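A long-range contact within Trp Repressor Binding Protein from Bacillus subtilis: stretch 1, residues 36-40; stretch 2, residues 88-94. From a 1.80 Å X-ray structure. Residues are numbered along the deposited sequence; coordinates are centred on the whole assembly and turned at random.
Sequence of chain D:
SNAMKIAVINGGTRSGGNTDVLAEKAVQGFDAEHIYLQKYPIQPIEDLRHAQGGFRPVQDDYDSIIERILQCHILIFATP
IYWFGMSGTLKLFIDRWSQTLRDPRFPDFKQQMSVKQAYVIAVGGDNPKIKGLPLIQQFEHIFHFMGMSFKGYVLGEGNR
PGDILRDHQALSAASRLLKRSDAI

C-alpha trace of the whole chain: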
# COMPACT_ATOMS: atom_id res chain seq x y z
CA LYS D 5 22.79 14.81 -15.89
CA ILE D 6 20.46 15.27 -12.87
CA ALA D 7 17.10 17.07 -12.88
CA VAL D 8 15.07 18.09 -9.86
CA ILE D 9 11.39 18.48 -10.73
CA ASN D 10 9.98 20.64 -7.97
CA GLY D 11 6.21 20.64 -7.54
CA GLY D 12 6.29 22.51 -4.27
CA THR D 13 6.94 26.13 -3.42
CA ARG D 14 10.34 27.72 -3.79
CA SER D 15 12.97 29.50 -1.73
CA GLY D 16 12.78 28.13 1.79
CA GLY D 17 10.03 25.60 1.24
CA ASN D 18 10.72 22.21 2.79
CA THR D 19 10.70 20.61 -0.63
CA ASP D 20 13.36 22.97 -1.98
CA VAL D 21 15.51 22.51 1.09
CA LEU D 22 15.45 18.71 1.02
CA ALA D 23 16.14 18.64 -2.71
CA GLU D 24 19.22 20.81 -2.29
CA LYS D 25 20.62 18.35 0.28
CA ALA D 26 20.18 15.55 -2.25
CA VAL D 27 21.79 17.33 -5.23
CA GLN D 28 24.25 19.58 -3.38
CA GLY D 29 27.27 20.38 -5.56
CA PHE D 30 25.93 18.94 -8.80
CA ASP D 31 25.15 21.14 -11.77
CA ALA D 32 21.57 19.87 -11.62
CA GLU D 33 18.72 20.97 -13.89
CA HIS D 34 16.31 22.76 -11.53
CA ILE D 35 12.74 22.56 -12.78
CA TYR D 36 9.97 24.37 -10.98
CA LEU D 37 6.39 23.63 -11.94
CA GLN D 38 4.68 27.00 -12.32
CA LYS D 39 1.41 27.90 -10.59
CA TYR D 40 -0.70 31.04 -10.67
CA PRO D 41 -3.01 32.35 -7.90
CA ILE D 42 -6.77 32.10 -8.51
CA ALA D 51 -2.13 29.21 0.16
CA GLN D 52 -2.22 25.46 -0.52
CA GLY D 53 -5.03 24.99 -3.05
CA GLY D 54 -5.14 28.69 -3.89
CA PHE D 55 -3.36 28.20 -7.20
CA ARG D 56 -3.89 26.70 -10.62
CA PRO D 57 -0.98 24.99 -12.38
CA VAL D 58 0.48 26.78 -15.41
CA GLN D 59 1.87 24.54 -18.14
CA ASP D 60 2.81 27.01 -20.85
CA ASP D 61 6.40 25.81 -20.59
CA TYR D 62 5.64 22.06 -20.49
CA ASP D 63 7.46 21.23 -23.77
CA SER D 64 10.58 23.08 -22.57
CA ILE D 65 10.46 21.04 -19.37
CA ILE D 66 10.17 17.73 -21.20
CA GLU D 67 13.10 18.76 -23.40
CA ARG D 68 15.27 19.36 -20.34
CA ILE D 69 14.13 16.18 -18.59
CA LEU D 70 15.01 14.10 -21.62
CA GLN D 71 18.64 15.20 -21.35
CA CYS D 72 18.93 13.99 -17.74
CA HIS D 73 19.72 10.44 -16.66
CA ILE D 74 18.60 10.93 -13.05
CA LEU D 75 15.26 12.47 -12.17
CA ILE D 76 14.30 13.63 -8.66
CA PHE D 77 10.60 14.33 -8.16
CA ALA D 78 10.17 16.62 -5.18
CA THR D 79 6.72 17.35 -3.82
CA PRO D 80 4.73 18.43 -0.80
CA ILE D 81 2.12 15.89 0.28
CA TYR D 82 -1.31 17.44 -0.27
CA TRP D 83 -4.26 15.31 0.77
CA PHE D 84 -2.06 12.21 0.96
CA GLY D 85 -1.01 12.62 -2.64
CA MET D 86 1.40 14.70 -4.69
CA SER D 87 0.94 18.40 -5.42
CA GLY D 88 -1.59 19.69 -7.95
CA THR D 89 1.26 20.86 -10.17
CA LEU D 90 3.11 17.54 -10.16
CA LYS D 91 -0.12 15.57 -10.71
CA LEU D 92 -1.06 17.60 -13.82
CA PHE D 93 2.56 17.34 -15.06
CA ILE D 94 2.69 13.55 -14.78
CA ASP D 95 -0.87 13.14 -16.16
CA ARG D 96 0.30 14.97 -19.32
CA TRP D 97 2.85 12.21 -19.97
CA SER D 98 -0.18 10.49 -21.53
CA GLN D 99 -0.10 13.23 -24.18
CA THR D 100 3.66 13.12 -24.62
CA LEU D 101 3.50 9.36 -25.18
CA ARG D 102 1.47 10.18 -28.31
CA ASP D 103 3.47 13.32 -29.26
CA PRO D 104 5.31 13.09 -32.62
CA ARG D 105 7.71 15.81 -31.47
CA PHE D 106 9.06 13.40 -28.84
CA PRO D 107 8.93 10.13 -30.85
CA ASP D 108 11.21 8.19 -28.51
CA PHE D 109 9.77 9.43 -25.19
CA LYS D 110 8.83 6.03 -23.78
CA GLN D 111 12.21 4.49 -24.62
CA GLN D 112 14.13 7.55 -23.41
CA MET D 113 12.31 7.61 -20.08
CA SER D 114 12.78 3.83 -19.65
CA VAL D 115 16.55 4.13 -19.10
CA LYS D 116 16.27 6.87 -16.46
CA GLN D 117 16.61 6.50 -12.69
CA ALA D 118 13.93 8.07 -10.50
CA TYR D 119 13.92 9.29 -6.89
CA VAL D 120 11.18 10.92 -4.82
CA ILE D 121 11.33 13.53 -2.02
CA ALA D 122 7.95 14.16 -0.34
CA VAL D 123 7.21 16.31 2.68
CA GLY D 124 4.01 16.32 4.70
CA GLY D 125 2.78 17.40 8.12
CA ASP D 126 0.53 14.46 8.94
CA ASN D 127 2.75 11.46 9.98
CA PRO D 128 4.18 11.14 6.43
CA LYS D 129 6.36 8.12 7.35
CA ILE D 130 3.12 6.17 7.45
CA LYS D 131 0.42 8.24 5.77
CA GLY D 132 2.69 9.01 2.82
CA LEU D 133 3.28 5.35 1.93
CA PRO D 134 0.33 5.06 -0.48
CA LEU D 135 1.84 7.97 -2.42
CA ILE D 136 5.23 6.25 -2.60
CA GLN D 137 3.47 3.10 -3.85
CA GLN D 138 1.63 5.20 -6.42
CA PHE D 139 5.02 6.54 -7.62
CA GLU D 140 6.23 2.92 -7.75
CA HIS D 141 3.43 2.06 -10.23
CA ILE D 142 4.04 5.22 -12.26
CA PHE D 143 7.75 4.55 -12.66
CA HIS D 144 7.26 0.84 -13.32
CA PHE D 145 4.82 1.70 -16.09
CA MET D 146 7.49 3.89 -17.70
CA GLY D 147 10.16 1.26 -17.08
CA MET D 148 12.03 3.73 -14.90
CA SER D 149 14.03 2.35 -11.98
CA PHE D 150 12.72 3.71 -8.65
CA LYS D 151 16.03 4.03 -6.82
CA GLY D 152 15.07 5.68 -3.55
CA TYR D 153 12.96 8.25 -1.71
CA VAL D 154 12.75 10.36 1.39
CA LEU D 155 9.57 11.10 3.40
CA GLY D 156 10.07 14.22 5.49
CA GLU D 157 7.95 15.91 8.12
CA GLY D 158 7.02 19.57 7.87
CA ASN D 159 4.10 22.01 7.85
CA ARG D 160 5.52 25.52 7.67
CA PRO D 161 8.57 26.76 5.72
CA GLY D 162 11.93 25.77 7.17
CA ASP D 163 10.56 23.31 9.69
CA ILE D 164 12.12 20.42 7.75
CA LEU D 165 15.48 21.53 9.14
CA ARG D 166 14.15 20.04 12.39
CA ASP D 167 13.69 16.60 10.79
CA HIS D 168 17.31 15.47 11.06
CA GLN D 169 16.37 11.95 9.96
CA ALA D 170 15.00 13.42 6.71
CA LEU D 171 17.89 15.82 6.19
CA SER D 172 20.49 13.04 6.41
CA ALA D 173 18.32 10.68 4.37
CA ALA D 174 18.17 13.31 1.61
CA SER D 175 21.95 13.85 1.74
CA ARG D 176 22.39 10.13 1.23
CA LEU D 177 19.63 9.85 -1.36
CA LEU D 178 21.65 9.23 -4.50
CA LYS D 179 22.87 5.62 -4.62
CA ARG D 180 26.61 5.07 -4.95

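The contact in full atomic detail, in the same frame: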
# COMPACT_ATOMS: atom_id res chain seq x y z
N TYR D 36 10.98 23.98 -11.92
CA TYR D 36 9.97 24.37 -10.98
C TYR D 36 8.67 24.38 -11.75
O TYR D 36 8.58 25.00 -12.82
CB TYR D 36 10.28 25.75 -10.41
CG TYR D 36 11.66 25.83 -9.80
CD1 TYR D 36 12.78 26.05 -10.61
CD2 TYR D 36 11.85 25.67 -8.43
CE1 TYR D 36 14.05 26.12 -10.05
CE2 TYR D 36 13.12 25.74 -7.87
CZ TYR D 36 14.21 25.97 -8.69
OH TYR D 36 15.46 26.08 -8.13
N LEU D 37 7.67 23.68 -11.25
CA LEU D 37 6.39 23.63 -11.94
C LEU D 37 5.62 24.89 -11.54
O LEU D 37 5.29 25.08 -10.39
CB LEU D 37 5.62 22.36 -11.54
CG LEU D 37 6.38 21.08 -11.94
CD1 LEU D 37 5.60 19.86 -11.49
CD2 LEU D 37 6.58 21.04 -13.45
N GLN D 38 5.36 25.73 -12.53
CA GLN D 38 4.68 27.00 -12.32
C GLN D 38 3.23 26.88 -11.86
O GLN D 38 2.54 25.93 -12.21
CB GLN D 38 4.74 27.80 -13.63
CG GLN D 38 5.07 29.27 -13.49
CD GLN D 38 5.26 29.95 -14.84
OE1 GLN D 38 5.59 31.14 -14.92
NE2 GLN D 38 5.06 29.19 -15.92
N LYS D 39 2.80 27.84 -11.04
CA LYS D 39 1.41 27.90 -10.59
C LYS D 39 1.05 29.36 -10.41
O LYS D 39 1.89 30.18 -10.02
CB LYS D 39 1.17 27.08 -9.31
CG LYS D 39 1.93 27.49 -8.08
CD LYS D 39 1.74 26.42 -7.00
CE LYS D 39 2.41 26.79 -5.70
NZ LYS D 39 2.35 25.68 -4.71
N TYR D 40 -0.20 29.67 -10.71
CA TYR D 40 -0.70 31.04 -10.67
C TYR D 40 -1.87 31.13 -9.69
O TYR D 40 -2.73 30.24 -9.66
CB TYR D 40 -1.15 31.42 -12.09
CG TYR D 40 -1.31 32.89 -12.36
CD1 TYR D 40 -0.20 33.72 -12.51
CD2 TYR D 40 -2.58 33.45 -12.47
CE1 TYR D 40 -0.35 35.08 -12.77
CE2 TYR D 40 -2.74 34.81 -12.72
CZ TYR D 40 -1.63 35.62 -12.86
OH TYR D 40 -1.79 36.97 -13.07
N GLY D 88 -0.77 19.52 -6.76
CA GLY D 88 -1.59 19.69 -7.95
C GLY D 88 -0.69 19.88 -9.16
O GLY D 88 -0.97 19.34 -10.24
N THR D 89 0.38 20.65 -9.02
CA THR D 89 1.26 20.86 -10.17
C THR D 89 1.95 19.59 -10.64
O THR D 89 2.02 19.34 -11.84
CB THR D 89 2.34 21.92 -9.89
OG1 THR D 89 3.08 21.56 -8.71
CG2 THR D 89 1.70 23.30 -9.68
N LEU D 90 2.43 18.76 -9.72
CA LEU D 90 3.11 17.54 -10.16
C LEU D 90 2.13 16.54 -10.74
O LEU D 90 2.46 15.81 -11.69
CB LEU D 90 3.91 16.88 -9.01
CG LEU D 90 4.77 15.67 -9.42
CD1 LEU D 90 5.75 16.06 -10.54
CD2 LEU D 90 5.55 15.14 -8.22
N LYS D 91 0.91 16.49 -10.20
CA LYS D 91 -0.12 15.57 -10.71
C LYS D 91 -0.50 15.93 -12.16
O LYS D 91 -0.59 15.05 -13.01
CB LYS D 91 -1.36 15.61 -9.81
CG LYS D 91 -2.60 14.88 -10.35
CD LYS D 91 -2.34 13.41 -10.56
CE LYS D 91 -3.65 12.69 -10.93
NZ LYS D 91 -3.36 11.30 -11.40
N LEU D 92 -0.70 17.22 -12.45
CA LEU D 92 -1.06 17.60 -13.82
C LEU D 92 0.12 17.39 -14.77
O LEU D 92 -0.07 17.07 -15.96
CB LEU D 92 -1.54 19.07 -13.88
CG LEU D 92 -3.06 19.25 -13.69
CD1 LEU D 92 -3.52 18.63 -12.36
CD2 LEU D 92 -3.40 20.74 -13.77
N PHE D 93 1.35 17.55 -14.25
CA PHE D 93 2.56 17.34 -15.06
C PHE D 93 2.67 15.87 -15.46
O PHE D 93 2.81 15.53 -16.64
CB PHE D 93 3.80 17.74 -14.26
CG PHE D 93 5.08 17.49 -14.99
CD1 PHE D 93 5.45 18.29 -16.08
CD2 PHE D 93 5.91 16.44 -14.61
CE1 PHE D 93 6.65 18.03 -16.78
CE2 PHE D 93 7.11 16.18 -15.30
CZ PHE D 93 7.48 16.98 -16.39
N ILE D 94 2.61 14.97 -14.48
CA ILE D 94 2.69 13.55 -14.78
C ILE D 94 1.50 13.08 -15.65
O ILE D 94 1.69 12.29 -16.58
CB ILE D 94 2.82 12.72 -13.46
CG1 ILE D 94 4.20 13.03 -12.83
CG2 ILE D 94 2.68 11.21 -13.72
CD1 ILE D 94 4.40 12.45 -11.41
O HOH W 1 4.72 23.62 -7.93

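An extended segment, residues 36-40, lies against one side of a helix, residues 88-94, and the two bury 237 Å² between them. The nearest CA atoms across the two stretches are those of L37 and T89, 6.1 Å apart. Helical hydrogen bonds hold stretch 2 in shape (L92 N to G88 O, 3.1 Å; F93 N to T89 O, 3.1 Å; I94 N to L90 O, 2.9 Å), but none crosses directly to stretch 1, so the contact rests on apolar packing and one water.

L37 is its centre. In the m,t rotamer its CD1 reaches along the helix surface, 3.6 Å from T89 O, 3.7 Å from L90 CA and 3.9 Å from both L90 CD1 and F93 CB. T89 and F93, one turn apart, both point toward stretch 1; L90 points sideways, yet its t,p conformation still brings CD1 to L37. The F93 ring, with chi1 at t, meets L37 CD2 obliquely.

In the p rotamer T89 turns OG1 to a water (2.7 Å), which accepts from it and donates to L37 O (2.9 Å), and CG2 to Q38 O (3.7 Å) and K39 CB (3.8 Å). K39, with chi1 at p and the later angles at t, lies along this methyl, its CD 4.1 Å from T89 CG2; beyond CD the chain leaves, CE at 5.3 Å. Q38 points away.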